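Local coordinates for biotin binding protein A (Gallus gallus, PDB 2C1Q) that binds biotin as a tetrameric member of the avidin family, each subunit probably holding the vitamin within its own beta barrel, at residues Lys92-Met97 with Val121-Lys126. Residues are numbered along the deposited sequence; the frame is centred on the assembly and turned at random.
Sequences KEMLEM and VFTRVK
Leu95 and Phe122 form a hydrogen-bonded pair where two antiparallel strands, 93-102 and 115-124, lie edge to edge in the barrel wall. Each backbone N donates to the other's carbonyl, Leu95 N to Phe122 O and Phe122 N to Leu95 O, both at 2.9 Å. Toward Glu93 and Arg124, past Met94 and Thr123, the strands separate, and a water takes over, donating to Glu93 O and accepting from Arg124 N. There Arg124 reaches back to Glu93 side-on: NE meets OE1 and NH2 meets OE2, each at 3.1 Å and nearly straight. Both carboxylate oxygens lie close to the guanidinium plane, yet the two flat groups are turned 50° apart, which brings the nitrogens in from above the carboxylate plane. Cys5 N also bonds Glu93 OE2, while Glu6 O and Gln8 O take Arg124 NH2 and NH1, tying the N-terminal segment to this salt bridge. A leucine in place of Arg124 would probably leave the buried Glu93 carboxylate without its cationic mate and these two carbonyls without their donor. These are the last two strands of the eight-stranded avidin barrel, whose closure brings strand 115-124 against strand 9-13. On the barrel's inner face Leu95 CB packs on Phe122 CB at 3.9 Å, and Met97 makes an oblique Met-aromatic contact, its SD 4.7 Å from the Phe122 ring centroid; the Phe122 side chain lies about 5 Å from a bound biotin. On the other face Met94 crosses Val121, bent at its last torsion (chi3 85°), with CE 3.7 Å from Val121 CG1, while Arg108 of a second subunit packs on Met94.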
loop_
_atom_site.group_PDB
_atom_site.type_symbol
_atom_site.label_atom_id
_atom_site.label_comp_id
_atom_site.label_asym_id
_atom_site.label_seq_id
_atom_site.Cartn_x
_atom_site.Cartn_y
_atom_site.Cartn_z
ATOM N N LYS A 92 -9.306 17.575 -20.750
ATOM C CA LYS A 92 -9.674 17.318 -19.354
ATOM C C LYS A 92 -8.473 16.833 -18.524
ATOM O O LYS A 92 -7.783 15.881 -18.910
ATOM C CB LYS A 92 -10.809 16.301 -19.296
ATOM C CG LYS A 92 -11.468 16.126 -17.938
ATOM C CD LYS A 92 -12.138 14.753 -17.865
ATOM C CE LYS A 92 -13.196 14.681 -16.756
ATOM N NZ LYS A 92 -13.825 13.327 -16.709
ATOM N N GLU A 93 -8.254 17.508 -17.391
ATOM C CA GLU A 93 -7.158 17.256 -16.453
ATOM C C GLU A 93 -7.583 16.301 -15.357
ATOM O O GLU A 93 -8.700 16.388 -14.862
ATOM C CB GLU A 93 -6.729 18.564 -15.782
ATOM C CG GLU A 93 -6.076 19.578 -16.722
ATOM C CD GLU A 93 -6.297 21.002 -16.284
ATOM O OE1 GLU A 93 -7.463 21.409 -16.165
ATOM O OE2 GLU A 93 -5.308 21.717 -16.037
ATOM N N MET A 94 -6.675 15.414 -14.951
ATOM C CA MET A 94 -6.957 14.499 -13.847
ATOM C C MET A 94 -5.719 14.259 -13.026
ATOM O O MET A 94 -4.677 13.975 -13.578
ATOM C CB MET A 94 -7.447 13.142 -14.369
ATOM C CG MET A 94 -8.479 13.223 -15.501
ATOM S SD MET A 94 -8.873 11.590 -16.123
ATOM C CE MET A 94 -10.145 11.123 -14.947
ATOM N N LEU A 95 -5.848 14.359 -11.706
ATOM C CA LEU A 95 -4.787 13.937 -10.792
ATOM C C LEU A 95 -5.014 12.484 -10.351
ATOM O O LEU A 95 -6.027 12.168 -9.726
ATOM C CB LEU A 95 -4.737 14.844 -9.552
ATOM C CG LEU A 95 -4.694 16.359 -9.779
ATOM C CD1 LEU A 95 -4.796 17.068 -8.436
ATOM C CD2 LEU A 95 -3.424 16.754 -10.520
ATOM N N GLU A 96 -4.067 11.621 -10.700
ATOM C CA GLU A 96 -4.030 10.235 -10.238
ATOM C C GLU A 96 -3.157 10.176 -9.000
ATOM O O GLU A 96 -1.951 10.487 -9.071
ATOM C CB GLU A 96 -3.439 9.304 -11.307
ATOM C CG GLU A 96 -4.194 9.269 -12.611
ATOM C CD GLU A 96 -5.557 8.570 -12.507
ATOM O OE1 GLU A 96 -5.817 7.779 -11.544
ATOM O OE2 GLU A 96 -6.368 8.831 -13.413
ATOM N N MET A 97 -3.765 9.761 -7.885
ATOM C CA MET A 97 -3.114 9.816 -6.578
ATOM C C MET A 97 -3.249 8.515 -5.827
ATOM O O MET A 97 -4.205 7.798 -6.001
ATOM C CB MET A 97 -3.654 10.957 -5.726
ATOM C CG MET A 97 -3.420 12.328 -6.367
ATOM S SD MET A 97 -3.153 13.690 -5.260
ATOM C CE MET A 97 -1.338 13.547 -5.027
ATOM N N VAL A 121 -8.957 9.924 -7.583
ATOM C CA VAL A 121 -8.825 10.604 -8.878
ATOM C C VAL A 121 -9.453 11.971 -8.709
ATOM O O VAL A 121 -10.596 12.067 -8.286
ATOM C CB VAL A 121 -9.524 9.865 -10.037
ATOM C CG1 VAL A 121 -9.204 10.569 -11.401
ATOM C CG2 VAL A 121 -9.043 8.440 -10.115
ATOM N N PHE A 122 -8.693 13.025 -8.982
ATOM C CA PHE A 122 -9.215 14.393 -8.824
ATOM C C PHE A 122 -9.435 15.029 -10.183
ATOM O O PHE A 122 -8.632 14.849 -11.094
ATOM C CB PHE A 122 -8.254 15.306 -8.048
ATOM C CG PHE A 122 -8.017 14.909 -6.622
ATOM C CD1 PHE A 122 -8.577 15.637 -5.587
ATOM C CD2 PHE A 122 -7.205 13.837 -6.312
ATOM C CE1 PHE A 122 -8.326 15.294 -4.267
ATOM C CE2 PHE A 122 -6.987 13.475 -5.018
ATOM C CZ PHE A 122 -7.525 14.209 -3.989
ATOM N N THR A 123 -10.506 15.796 -10.302
ATOM C CA THR A 123 -10.644 16.661 -11.464
ATOM C C THR A 123 -10.865 18.095 -10.987
ATOM O O THR A 123 -11.252 18.327 -9.821
ATOM C CB THR A 123 -11.757 16.158 -12.437
ATOM O OG1 THR A 123 -12.980 16.019 -11.723
ATOM C CG2 THR A 123 -11.380 14.798 -13.038
ATOM N N ARG A 124 -10.570 19.054 -11.865
ATOM C CA ARG A 124 -10.675 20.475 -11.532
ATOM C C ARG A 124 -12.136 20.909 -11.372
ATOM O O ARG A 124 -12.941 20.623 -12.246
ATOM C CB ARG A 124 -10.005 21.291 -12.626
ATOM C CG ARG A 124 -9.503 22.592 -12.151
ATOM C CD ARG A 124 -8.901 23.383 -13.256
ATOM N NE ARG A 124 -7.510 23.058 -13.568
ATOM C CZ ARG A 124 -6.448 23.303 -12.796
ATOM N NH1 ARG A 124 -6.572 23.815 -11.569
ATOM N NH2 ARG A 124 -5.249 22.979 -13.254
ATOM N N VAL A 125 -12.475 21.582 -10.273
ATOM C CA VAL A 125 -13.848 22.122 -10.052
ATOM C C VAL A 125 -14.148 23.259 -11.055
ATOM O O VAL A 125 -13.334 24.167 -11.254
ATOM C CB VAL A 125 -14.078 22.613 -8.587
ATOM C CG1 VAL A 125 -15.395 23.419 -8.456
ATOM C CG2 VAL A 125 -14.109 21.444 -7.611
ATOM N N LYS A 126 -15.308 23.195 -11.699
ATOM C CA LYS A 126 -15.570 24.068 -12.848
ATOM C C LYS A 126 -15.732 25.519 -12.427
ATOM O O LYS A 126 -16.135 25.824 -11.289
ATOM C CB LYS A 126 -16.777 23.585 -13.654
ATOM C CG LYS A 126 -16.545 22.288 -14.408
ATOM C CD LYS A 126 -17.864 21.777 -14.975
ATOM C CE LYS A 126 -17.936 20.265 -14.933
ATOM N NZ LYS A 126 -16.963 19.665 -15.889
ATOM O OXT LYS A 126 -15.428 26.407 -13.228
HETATM O O HOH W 1 -10.625 18.223 -14.619
#